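Local coordinates for protein alpha-1,4-endofucoidanase (Mariniflexile fucanivorans, PDB 6DLH) that hydrolyses alpha-1,4-fucosidic linkages within fucoidan chains by a retaining mechanism, as a family 107 glycoside hydrolase that also binds several calcium ions, at residues Ile75-Tyr80 against Leu407-Leu412; Phe91-Val96 against Ala163-Val168; Leu153-Pro158 against Asp167-Trp172; Lys420-Arg425 against Asp448-Glu453. One frame throughout, in Å; residues are numbered along the deposited sequence.

Contact 1: Ile75-Tyr80 against Leu407-Leu412; sequences IRTVDY and LTDTYL. With CA (calcium ion), chain H.
Asp409 turns its carboxylate to the backbone of Arg76 and Thr77. OD2 of Asp409 accepts Arg76 N at 2.9 Å. That bond is nearly straight (173°) and arrives on the syn side, out of the carboxylate plane. OD1 of Asp409 meets Thr77 N at 2.7 Å with its syn lone pair. It also takes the hydroxyl of Thr77, with OG1 to OD1 at a very short 2.5 Å. The two backbone N-H groups would favour an ionised Asp409. The side chains of Thr77 and Asp409 run antiparallel past one another. CG of Asp409 is anti to its backbone N (chi1 -161°), which sets it 3.3 Å from Arg76 N. The loop joins helix 66-71 to strand 80-84 of the parallel sheet in the catalytic beta/alpha domain, and Asp409 lies on helix 399-415. The same loop holds a calcium ion through Thr77 O at 2.4 Å, both carboxylate oxygens of Asp79 and four waters. Methyl CG2 of Ile75 lies 3.7 Å from Asp409 OD1. Leu412 CD1 packs 3.6 Å from Thr77 OG1. Arg76 bends away, and its NH1 bonds Val447 O.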
# COMPACT_ATOMS: atom_id res chain seq x y z
N ILE A 75 11.78 17.08 1.16
CA ILE A 75 11.90 16.78 2.58
C ILE A 75 13.15 15.94 2.83
O ILE A 75 13.18 14.75 2.56
CB ILE A 75 10.63 16.10 3.13
CG1 ILE A 75 9.36 16.88 2.76
CG2 ILE A 75 10.77 15.92 4.64
CD1 ILE A 75 8.06 16.22 3.18
N ARG A 76 14.19 16.57 3.39
CA ARG A 76 15.51 15.97 3.38
C ARG A 76 15.84 15.28 4.70
O ARG A 76 16.78 14.48 4.73
CB ARG A 76 16.56 17.01 2.99
CG ARG A 76 16.30 17.66 1.63
CD ARG A 76 16.80 16.76 0.52
NE ARG A 76 15.88 15.74 0.05
CZ ARG A 76 16.24 14.57 -0.48
NH1 ARG A 76 17.47 14.12 -0.36
NH2 ARG A 76 15.34 13.85 -1.12
N THR A 77 15.09 15.58 5.78
CA THR A 77 15.44 15.10 7.12
C THR A 77 14.58 13.92 7.55
O THR A 77 14.86 13.31 8.59
CB THR A 77 15.43 16.19 8.20
OG1 THR A 77 14.13 16.77 8.30
CG2 THR A 77 16.47 17.27 7.95
N VAL A 78 13.54 13.61 6.77
CA VAL A 78 12.70 12.46 7.07
C VAL A 78 13.52 11.17 6.94
O VAL A 78 14.42 11.09 6.11
CB VAL A 78 11.44 12.45 6.19
CG1 VAL A 78 11.77 12.43 4.69
CG2 VAL A 78 10.51 11.30 6.56
N ASP A 79 13.19 10.17 7.76
CA ASP A 79 14.05 9.01 7.95
C ASP A 79 13.35 7.74 7.45
O ASP A 79 14.01 6.84 6.93
CB ASP A 79 14.51 8.91 9.40
CG ASP A 79 15.35 10.11 9.83
OD1 ASP A 79 16.46 10.28 9.26
OD2 ASP A 79 14.90 10.87 10.71
N TYR A 80 12.03 7.66 7.61
CA TYR A 80 11.34 6.41 7.32
C TYR A 80 9.85 6.66 7.06
O TYR A 80 9.32 7.72 7.39
CB TYR A 80 11.59 5.39 8.44
CG TYR A 80 10.93 5.69 9.76
CD1 TYR A 80 11.49 6.58 10.67
CD2 TYR A 80 9.74 5.06 10.11
CE1 TYR A 80 10.88 6.84 11.89
CE2 TYR A 80 9.12 5.31 11.33
CZ TYR A 80 9.69 6.21 12.22
OH TYR A 80 9.06 6.46 13.40
N LEU A 407 7.98 22.94 6.86
CA LEU A 407 8.42 23.85 7.91
C LEU A 407 9.30 23.09 8.91
O LEU A 407 10.37 23.57 9.27
CB LEU A 407 7.20 24.48 8.60
CG LEU A 407 6.38 25.44 7.73
CD1 LEU A 407 5.08 25.84 8.40
CD2 LEU A 407 7.19 26.68 7.35
N THR A 408 8.85 21.90 9.32
CA THR A 408 9.64 21.02 10.17
C THR A 408 11.02 20.75 9.56
O THR A 408 12.02 20.77 10.28
CB THR A 408 8.89 19.71 10.43
OG1 THR A 408 7.65 20.03 11.07
CG2 THR A 408 9.67 18.74 11.29
N ASP A 409 11.06 20.47 8.25
CA ASP A 409 12.30 20.11 7.59
C ASP A 409 13.29 21.27 7.69
O ASP A 409 14.45 21.05 8.03
CB ASP A 409 12.06 19.65 6.14
CG ASP A 409 13.21 18.85 5.53
OD1 ASP A 409 13.60 17.82 6.12
OD2 ASP A 409 13.69 19.24 4.45
N THR A 410 12.82 22.50 7.44
CA THR A 410 13.67 23.68 7.52
C THR A 410 14.30 23.77 8.90
O THR A 410 15.51 23.96 9.03
CB THR A 410 12.89 24.96 7.17
OG1 THR A 410 12.43 24.83 5.82
CG2 THR A 410 13.70 26.22 7.29
N TYR A 411 13.47 23.59 9.94
CA TYR A 411 13.97 23.61 11.30
C TYR A 411 15.03 22.53 11.53
O TYR A 411 16.10 22.83 12.05
CB TYR A 411 12.82 23.50 12.31
CG TYR A 411 13.28 23.60 13.74
CD1 TYR A 411 13.77 22.48 14.40
CD2 TYR A 411 13.29 24.81 14.41
CE1 TYR A 411 14.23 22.55 15.70
CE2 TYR A 411 13.74 24.90 15.72
CZ TYR A 411 14.22 23.77 16.36
OH TYR A 411 14.65 23.82 17.65
N LEU A 412 14.72 21.27 11.21
CA LEU A 412 15.63 20.18 11.54
C LEU A 412 16.95 20.31 10.77
O LEU A 412 18.01 19.97 11.29
CB LEU A 412 14.97 18.81 11.29
CG LEU A 412 13.74 18.47 12.15
CD1 LEU A 412 13.12 17.15 11.73
CD2 LEU A 412 14.09 18.43 13.64
CA CA H . 16.54 12.50 10.10
O HOH W 1 15.36 13.63 11.91
O HOH W 2 17.59 14.84 10.49
O HOH W 3 18.17 12.48 8.39
O HOH W 4 17.85 11.68 11.79

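Contact 2: Phe91-Val96 against Ala163-Val168; sequences FSPTHV and ADYPDV
Phe91 to Thr94 form a type I beta turn, and the loop carrying Tyr165 and Val168 packs against it. The nearest CA atoms are those of Pro93 and Val168, 7.8 Å apart, so the contact is made largely by side chains. The turn is tied twice at Phe91 O. This oxygen accepts Thr94 N at 3.0 Å and also Thr94 OG1 at 2.7 Å, the latter in the carbonyl plane on a lone pair. With OG1 held there, Thr94 CG2 is anti to its own carbonyl carbon and rests over one face of Tyr165. The CH-pi contact from CG2 to the ring centroid is 4.1 Å, 29° off the ring normal. Pro93 CG adds an apolar contact at 3.9 Å to Tyr165 CE2. The phenol end lies at the start of the turn, where Tyr165 OH is 3.4 Å from Phe91 CA and 3.5 Å from Phe91 CD1. The Phe91 and Tyr165 side chains cross at about a right angle. The hydroxyl is hydrogen-bonded to Ile90 O, just before the turn. Val168 CG1 touches Pro93 CB more loosely. The contact thus joins two loops of the beta/alpha domain: one runs from strand 80-84 to helix 100-104, the other from strand 143-149 to helix 168-176.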
# COMPACT_ATOMS: atom_id res chain seq x y z
N PHE A 91 -10.25 -5.05 9.12
CA PHE A 91 -9.55 -5.24 7.86
C PHE A 91 -8.22 -5.96 8.09
O PHE A 91 -7.40 -6.06 7.17
CB PHE A 91 -9.36 -3.90 7.15
CG PHE A 91 -10.63 -3.12 6.94
CD1 PHE A 91 -11.42 -3.36 5.83
CD2 PHE A 91 -11.04 -2.18 7.86
CE1 PHE A 91 -12.61 -2.66 5.64
CE2 PHE A 91 -12.23 -1.48 7.68
CZ PHE A 91 -13.00 -1.72 6.57
N SER A 92 -8.02 -6.48 9.30
CA SER A 92 -6.77 -7.14 9.66
C SER A 92 -6.46 -8.34 8.77
O SER A 92 -5.28 -8.69 8.64
CB SER A 92 -6.72 -7.49 11.12
OG SER A 92 -7.69 -8.47 11.44
N PRO A 93 -7.44 -9.07 8.18
CA PRO A 93 -7.14 -10.12 7.21
C PRO A 93 -6.54 -9.66 5.88
O PRO A 93 -5.76 -10.40 5.27
CB PRO A 93 -8.50 -10.80 6.95
CG PRO A 93 -9.34 -10.41 8.15
CD PRO A 93 -8.88 -9.01 8.49
N THR A 94 -6.89 -8.45 5.44
CA THR A 94 -6.48 -7.96 4.13
C THR A 94 -5.00 -7.61 4.14
O THR A 94 -4.58 -6.71 4.87
CB THR A 94 -7.38 -6.80 3.69
OG1 THR A 94 -7.08 -5.67 4.51
CG2 THR A 94 -8.85 -7.14 3.76
N HIS A 95 -4.22 -8.33 3.33
CA HIS A 95 -2.79 -8.14 3.17
C HIS A 95 -2.51 -7.43 1.85
O HIS A 95 -3.33 -7.48 0.94
CB HIS A 95 -2.05 -9.49 3.21
CG HIS A 95 -2.03 -10.14 4.55
ND1 HIS A 95 -3.19 -10.50 5.21
CD2 HIS A 95 -1.00 -10.52 5.34
CE1 HIS A 95 -2.88 -11.05 6.36
NE2 HIS A 95 -1.54 -11.08 6.46
N VAL A 96 -1.33 -6.80 1.75
CA VAL A 96 -0.93 -6.05 0.57
C VAL A 96 0.25 -6.74 -0.12
O VAL A 96 0.81 -6.20 -1.07
CB VAL A 96 -0.61 -4.58 0.89
CG1 VAL A 96 -1.80 -3.86 1.50
CG2 VAL A 96 0.62 -4.42 1.77
N ALA A 163 -18.57 -8.50 4.25
CA ALA A 163 -19.23 -8.73 2.98
C ALA A 163 -18.28 -8.61 1.78
O ALA A 163 -18.75 -8.55 0.65
CB ALA A 163 -20.40 -7.78 2.84
N ASP A 164 -16.96 -8.58 2.04
CA ASP A 164 -15.98 -8.52 0.96
C ASP A 164 -15.06 -9.74 1.03
O ASP A 164 -14.49 -10.14 0.02
CB ASP A 164 -15.22 -7.19 0.95
CG ASP A 164 -16.05 -6.04 0.41
OD1 ASP A 164 -16.61 -5.28 1.24
OD2 ASP A 164 -16.15 -5.91 -0.82
N TYR A 165 -14.90 -10.29 2.23
CA TYR A 165 -14.17 -11.53 2.45
C TYR A 165 -14.96 -12.39 3.44
O TYR A 165 -14.43 -12.80 4.47
CB TYR A 165 -12.72 -11.24 2.88
CG TYR A 165 -12.57 -10.05 3.80
CD1 TYR A 165 -12.57 -8.76 3.30
CD2 TYR A 165 -12.43 -10.22 5.17
CE1 TYR A 165 -12.46 -7.65 4.14
CE2 TYR A 165 -12.31 -9.13 6.02
CZ TYR A 165 -12.32 -7.84 5.50
OH TYR A 165 -12.21 -6.75 6.32
N PRO A 166 -16.24 -12.71 3.14
CA PRO A 166 -17.19 -13.24 4.13
C PRO A 166 -16.75 -14.43 4.97
O PRO A 166 -17.18 -14.55 6.12
CB PRO A 166 -18.43 -13.60 3.29
CG PRO A 166 -18.35 -12.67 2.11
CD PRO A 166 -16.87 -12.58 1.81
N ASP A 167 -15.88 -15.30 4.43
CA ASP A 167 -15.52 -16.51 5.16
C ASP A 167 -14.04 -16.83 5.04
O ASP A 167 -13.66 -18.00 5.12
CB ASP A 167 -16.44 -17.69 4.82
CG ASP A 167 -16.97 -17.70 3.39
OD1 ASP A 167 -16.15 -17.86 2.46
OD2 ASP A 167 -18.20 -17.54 3.23
N VAL A 168 -13.20 -15.80 4.90
CA VAL A 168 -11.75 -15.98 4.87
C VAL A 168 -11.26 -16.37 6.27
O VAL A 168 -10.37 -17.20 6.40
CB VAL A 168 -11.02 -14.74 4.34
CG1 VAL A 168 -9.60 -14.62 4.88
CG2 VAL A 168 -11.00 -14.71 2.82

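Contact 3: Leu153-Pro158 against Asp167-Trp172; sequences LLARIP and DVSARW
The indole of Trp172 takes Leu153 over one face and Leu154 at its edge. Leu153 CD1 sits 3.6 Å above the indole plane, over its centre. CB of Leu153 lies on the five-membered ring in a CH-pi contact, 3.7 Å from that centroid and 20° off the ring normal. The Leu153 and Trp172 side chains cross at about a right angle, and two carbons of Leu153 lie on the indole. Leu154 CD1 comes in the ring plane, 3.8 Å from Trp172 CD1. CB of Leu154 points away from the helix, but the end of the side chain comes back toward it. With CG of Trp172 anti to the backbone N (chi1 162°), that atom lies 3.6 Å from Leu153 CB. The Trp172 ring also meets Trp175 with nearly parallel planes, and its side chain packs on Cys203 and Ile208 of helix 198-216. Both segments belong to one beta/alpha unit, in which strand 143-149 is followed by a long loop and then helix 168-176. The loop folds back on the first turn of that helix. A polar tie accompanies the packing, since Ser169 OG donates to Leu153 O at 2.8 Å. The hydroxyl is tilted 21° from the carbonyl plane. Ser169 CA adds a CA-H...O contact to the same oxygen at 3.5 Å. Ala155 CB lies beside this hydroxyl, 3.5 Å from Ser169 OG.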
# COMPACT_ATOMS: atom_id res chain seq x y z
N LEU A 153 -5.47 -12.76 10.38
CA LEU A 153 -6.48 -13.45 9.57
C LEU A 153 -7.72 -13.82 10.39
O LEU A 153 -8.77 -14.09 9.82
CB LEU A 153 -5.84 -14.67 8.90
CG LEU A 153 -4.80 -14.35 7.81
CD1 LEU A 153 -3.91 -15.55 7.54
CD2 LEU A 153 -5.47 -13.87 6.53
N LEU A 154 -7.61 -13.79 11.72
CA LEU A 154 -8.75 -14.05 12.59
C LEU A 154 -9.76 -12.91 12.47
O LEU A 154 -9.42 -11.82 12.01
CB LEU A 154 -8.28 -14.20 14.04
CG LEU A 154 -7.61 -15.53 14.41
CD1 LEU A 154 -8.18 -16.69 13.60
CD2 LEU A 154 -6.10 -15.46 14.25
N ALA A 155 -10.99 -13.18 12.90
CA ALA A 155 -12.05 -12.18 12.91
C ALA A 155 -12.11 -11.51 14.28
O ALA A 155 -12.26 -12.17 15.30
CB ALA A 155 -13.37 -12.81 12.55
N ARG A 156 -12.00 -10.17 14.28
CA ARG A 156 -11.98 -9.39 15.50
C ARG A 156 -13.35 -9.47 16.17
O ARG A 156 -13.44 -9.65 17.38
CB ARG A 156 -11.59 -7.94 15.19
CG ARG A 156 -11.15 -7.12 16.39
CD ARG A 156 -11.13 -5.65 16.01
NE ARG A 156 -10.95 -4.76 17.15
CZ ARG A 156 -9.78 -4.27 17.55
NH1 ARG A 156 -8.67 -4.59 16.91
NH2 ARG A 156 -9.74 -3.47 18.60
N ILE A 157 -14.40 -9.32 15.35
CA ILE A 157 -15.78 -9.47 15.78
C ILE A 157 -16.34 -10.71 15.10
O ILE A 157 -16.87 -10.62 13.99
CB ILE A 157 -16.59 -8.20 15.42
CG1 ILE A 157 -15.82 -6.90 15.68
CG2 ILE A 157 -17.96 -8.21 16.07
CD1 ILE A 157 -15.54 -6.60 17.14
N PRO A 158 -16.22 -11.92 15.71
CA PRO A 158 -16.67 -13.17 15.09
C PRO A 158 -18.16 -13.27 14.76
O PRO A 158 -18.55 -14.06 13.91
CB PRO A 158 -16.27 -14.25 16.10
CG PRO A 158 -15.19 -13.60 16.94
CD PRO A 158 -15.61 -12.15 17.03
N ASP A 167 -15.88 -15.30 4.43
CA ASP A 167 -15.52 -16.51 5.16
C ASP A 167 -14.04 -16.83 5.04
O ASP A 167 -13.66 -18.00 5.12
CB ASP A 167 -16.44 -17.69 4.82
CG ASP A 167 -16.97 -17.70 3.39
OD1 ASP A 167 -16.15 -17.86 2.46
OD2 ASP A 167 -18.20 -17.54 3.23
N VAL A 168 -13.20 -15.80 4.90
CA VAL A 168 -11.75 -15.98 4.87
C VAL A 168 -11.26 -16.37 6.27
O VAL A 168 -10.37 -17.20 6.40
CB VAL A 168 -11.02 -14.74 4.34
CG1 VAL A 168 -9.60 -14.62 4.88
CG2 VAL A 168 -11.00 -14.71 2.82
N SER A 169 -11.85 -15.75 7.30
CA SER A 169 -11.47 -16.03 8.68
C SER A 169 -11.72 -17.51 8.99
O SER A 169 -10.83 -18.20 9.48
CB SER A 169 -12.17 -15.11 9.65
OG SER A 169 -11.58 -13.82 9.67
N ALA A 170 -12.93 -17.97 8.65
CA ALA A 170 -13.32 -19.37 8.76
C ALA A 170 -12.28 -20.26 8.09
O ALA A 170 -11.75 -21.17 8.73
CB ALA A 170 -14.70 -19.57 8.17
N ARG A 171 -11.97 -19.97 6.82
CA ARG A 171 -11.13 -20.83 6.01
C ARG A 171 -9.70 -20.87 6.54
O ARG A 171 -9.02 -21.89 6.40
CB ARG A 171 -11.18 -20.44 4.53
CG ARG A 171 -12.52 -20.70 3.86
CD ARG A 171 -12.48 -20.36 2.38
NE ARG A 171 -13.81 -20.17 1.82
CZ ARG A 171 -14.07 -19.68 0.61
NH1 ARG A 171 -15.32 -19.57 0.18
NH2 ARG A 171 -13.08 -19.28 -0.18
N TRP A 172 -9.24 -19.76 7.13
CA TRP A 172 -7.89 -19.72 7.69
C TRP A 172 -7.78 -20.72 8.83
O TRP A 172 -6.82 -21.49 8.89
CB TRP A 172 -7.52 -18.31 8.15
CG TRP A 172 -6.36 -18.27 9.11
CD1 TRP A 172 -6.38 -17.83 10.40
CD2 TRP A 172 -5.01 -18.70 8.86
NE1 TRP A 172 -5.14 -17.94 10.97
CE2 TRP A 172 -4.28 -18.48 10.05
CE3 TRP A 172 -4.34 -19.23 7.75
CZ2 TRP A 172 -2.92 -18.77 10.15
CZ3 TRP A 172 -3.00 -19.53 7.86
CH2 TRP A 172 -2.30 -19.30 9.05

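Contact 4: Lys420-Arg425 against Asp448-Glu453; sequences KPNWSR and DFWDPE. With CA (calcium ion), chain I.
A calcium site lies at one end of this small antiparallel strand pair, where the first putative Ig domain follows the catalytic domain. Asp451 OD1 at 2.7 Å, Glu453 OE1 at 2.4 Å and a water bind the ion, and Gly419 O and Asp502 add to the shell. Asp451 OD1 also accepts Glu453 N, which closes an Asx turn and holds the Glu453 backbone beside Asp451. Strands 422-423 and 449-450 pair next to it. Asn422 and Trp450 are the hydrogen-bonded pair: Asn422 N to Trp450 O is 3.0 Å, and Trp450 N to Asn422 O is 3.1 Å. Ser424 N continues the pairing to Asp448 O. Trp423 and Phe449 form the non-hydrogen-bonded pair, with their side chains together on one face of this two-stranded sheet. Their rings are T-shaped, with planes at 83° and centroids 4.9 Å apart. Phe449 is the edge, and its CD2 stands above the Trp423 ring near the rim. The Trp423 side chain also touches Leu498 and Ala500 of strand 494-502 in the same domain. On the other face Asn422 CB packs 3.7 Å from Trp450 CE2. Asn422 O lies over the Trp450 ring, 3.7 Å above its plane. Asn422 ND2 bonds Ser417 O. A water bridges Ser424 OG and Asp448 OD1, donating to the carboxylate, while Asp448 OD2 accepts Val444 N.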
# COMPACT_ATOMS: atom_id res chain seq x y z
N LYS A 420 29.01 20.67 11.50
CA LYS A 420 29.49 19.90 10.37
C LYS A 420 28.33 19.59 9.43
O LYS A 420 27.17 19.69 9.82
CB LYS A 420 30.16 18.62 10.87
CG LYS A 420 31.54 18.82 11.50
CD LYS A 420 32.10 17.57 12.15
CE LYS A 420 33.46 17.78 12.80
NZ LYS A 420 33.52 19.04 13.58
N PRO A 421 28.60 19.22 8.15
CA PRO A 421 27.54 18.90 7.20
C PRO A 421 26.59 17.78 7.63
O PRO A 421 27.00 16.83 8.30
CB PRO A 421 28.30 18.44 5.94
CG PRO A 421 29.64 19.14 6.06
CD PRO A 421 29.94 19.17 7.54
N ASN A 422 25.33 17.90 7.21
CA ASN A 422 24.36 16.82 7.37
C ASN A 422 24.09 16.18 6.01
O ASN A 422 23.93 16.88 5.01
CB ASN A 422 23.05 17.32 7.98
CG ASN A 422 23.19 17.98 9.34
OD1 ASN A 422 22.29 18.68 9.77
ND2 ASN A 422 24.32 17.78 10.01
N TRP A 423 24.05 14.84 6.00
CA TRP A 423 23.58 14.07 4.86
C TRP A 423 22.07 13.85 4.97
O TRP A 423 21.52 13.81 6.07
CB TRP A 423 24.34 12.75 4.75
CG TRP A 423 25.75 12.88 4.26
CD1 TRP A 423 26.86 13.19 5.00
CD2 TRP A 423 26.20 12.69 2.91
NE1 TRP A 423 27.97 13.21 4.19
CE2 TRP A 423 27.60 12.91 2.91
CE3 TRP A 423 25.57 12.36 1.70
CZ2 TRP A 423 28.37 12.81 1.75
CZ3 TRP A 423 26.33 12.27 0.55
CH2 TRP A 423 27.71 12.49 0.58
N SER A 424 21.41 13.65 3.82
CA SER A 424 19.96 13.56 3.78
C SER A 424 19.49 12.20 4.28
O SER A 424 20.19 11.19 4.14
CB SER A 424 19.45 13.86 2.40
OG SER A 424 19.89 12.88 1.46
N ARG A 425 18.29 12.19 4.89
CA ARG A 425 17.53 10.99 5.20
C ARG A 425 18.39 9.95 5.91
O ARG A 425 19.11 10.29 6.85
CB ARG A 425 16.81 10.47 3.95
CG ARG A 425 16.02 11.55 3.24
CD ARG A 425 15.13 10.99 2.15
NE ARG A 425 14.15 11.98 1.73
CZ ARG A 425 13.26 11.81 0.75
NH1 ARG A 425 12.38 12.76 0.48
NH2 ARG A 425 13.27 10.70 0.03
N ASP A 448 21.34 16.36 -1.01
CA ASP A 448 22.01 15.19 -0.46
C ASP A 448 22.81 15.56 0.79
O ASP A 448 23.10 14.70 1.61
CB ASP A 448 22.95 14.56 -1.50
CG ASP A 448 22.22 14.03 -2.72
OD1 ASP A 448 21.55 13.00 -2.59
OD2 ASP A 448 22.32 14.66 -3.79
N PHE A 449 23.19 16.83 0.90
CA PHE A 449 23.98 17.30 2.03
C PHE A 449 23.93 18.82 2.07
O PHE A 449 23.66 19.46 1.06
CB PHE A 449 25.43 16.80 1.96
CG PHE A 449 26.08 16.84 0.60
CD1 PHE A 449 26.30 18.04 -0.07
CD2 PHE A 449 26.50 15.67 -0.01
CE1 PHE A 449 26.90 18.06 -1.32
CE2 PHE A 449 27.11 15.69 -1.26
CZ PHE A 449 27.31 16.89 -1.91
N TRP A 450 24.19 19.38 3.26
CA TRP A 450 24.09 20.81 3.46
C TRP A 450 24.89 21.21 4.70
O TRP A 450 25.18 20.37 5.56
CB TRP A 450 22.63 21.27 3.54
CG TRP A 450 21.89 20.64 4.68
CD1 TRP A 450 21.81 21.09 5.96
CD2 TRP A 450 21.13 19.42 4.63
NE1 TRP A 450 21.06 20.24 6.72
CE2 TRP A 450 20.63 19.20 5.93
CE3 TRP A 450 20.83 18.49 3.62
CZ2 TRP A 450 19.85 18.09 6.25
CZ3 TRP A 450 20.06 17.39 3.93
CH2 TRP A 450 19.57 17.20 5.23
N ASP A 451 25.26 22.49 4.75
CA ASP A 451 25.84 23.11 5.92
C ASP A 451 24.70 23.67 6.77
O ASP A 451 23.99 24.58 6.33
CB ASP A 451 26.88 24.16 5.51
CG ASP A 451 27.12 25.28 6.51
OD1 ASP A 451 26.74 25.12 7.68
OD2 ASP A 451 27.67 26.32 6.10
N PRO A 452 24.47 23.14 7.99
CA PRO A 452 23.36 23.60 8.84
C PRO A 452 23.27 25.12 8.97
O PRO A 452 22.17 25.67 8.99
CB PRO A 452 23.67 22.93 10.18
CG PRO A 452 24.35 21.64 9.78
CD PRO A 452 25.22 22.03 8.60
N GLU A 453 24.44 25.79 9.03
CA GLU A 453 24.49 27.22 9.30
C GLU A 453 24.37 28.01 8.00
O GLU A 453 24.24 29.24 8.04
CB GLU A 453 25.75 27.59 10.08
CG GLU A 453 25.70 27.19 11.54
CD GLU A 453 25.87 25.70 11.79
OE1 GLU A 453 26.54 25.05 10.98
OE2 GLU A 453 25.31 25.19 12.77
CA CA I . 28.44 24.61 9.66
O HOH W 5 21.82 11.58 -0.42
O HOH W 6 29.92 25.96 8.13

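Overall arrangement
Contacts 2 and 3 lie nested along the chain inside the long loop closed by contact 1; contact 4 follows in series. Contacts 2 and 3 are neighbours, with centres 8 Å apart. They share Asp167 and Val168 at the start of helix 168-176, so two loops and one helix of the catalytic domain meet there. Contact 1 lies on the opposite side of the chain's centre, 36 Å from contact 2 between centres. Contacts 1 and 4 have centres 11 Å apart and touch, with Arg425 probably hydrogen-bonded to Arg76 O and Ile75 O. Helix 399-415 leads on to strand 422-423, so this pair joins the catalytic domain to the first putative Ig domain, with a calcium ion in each contact.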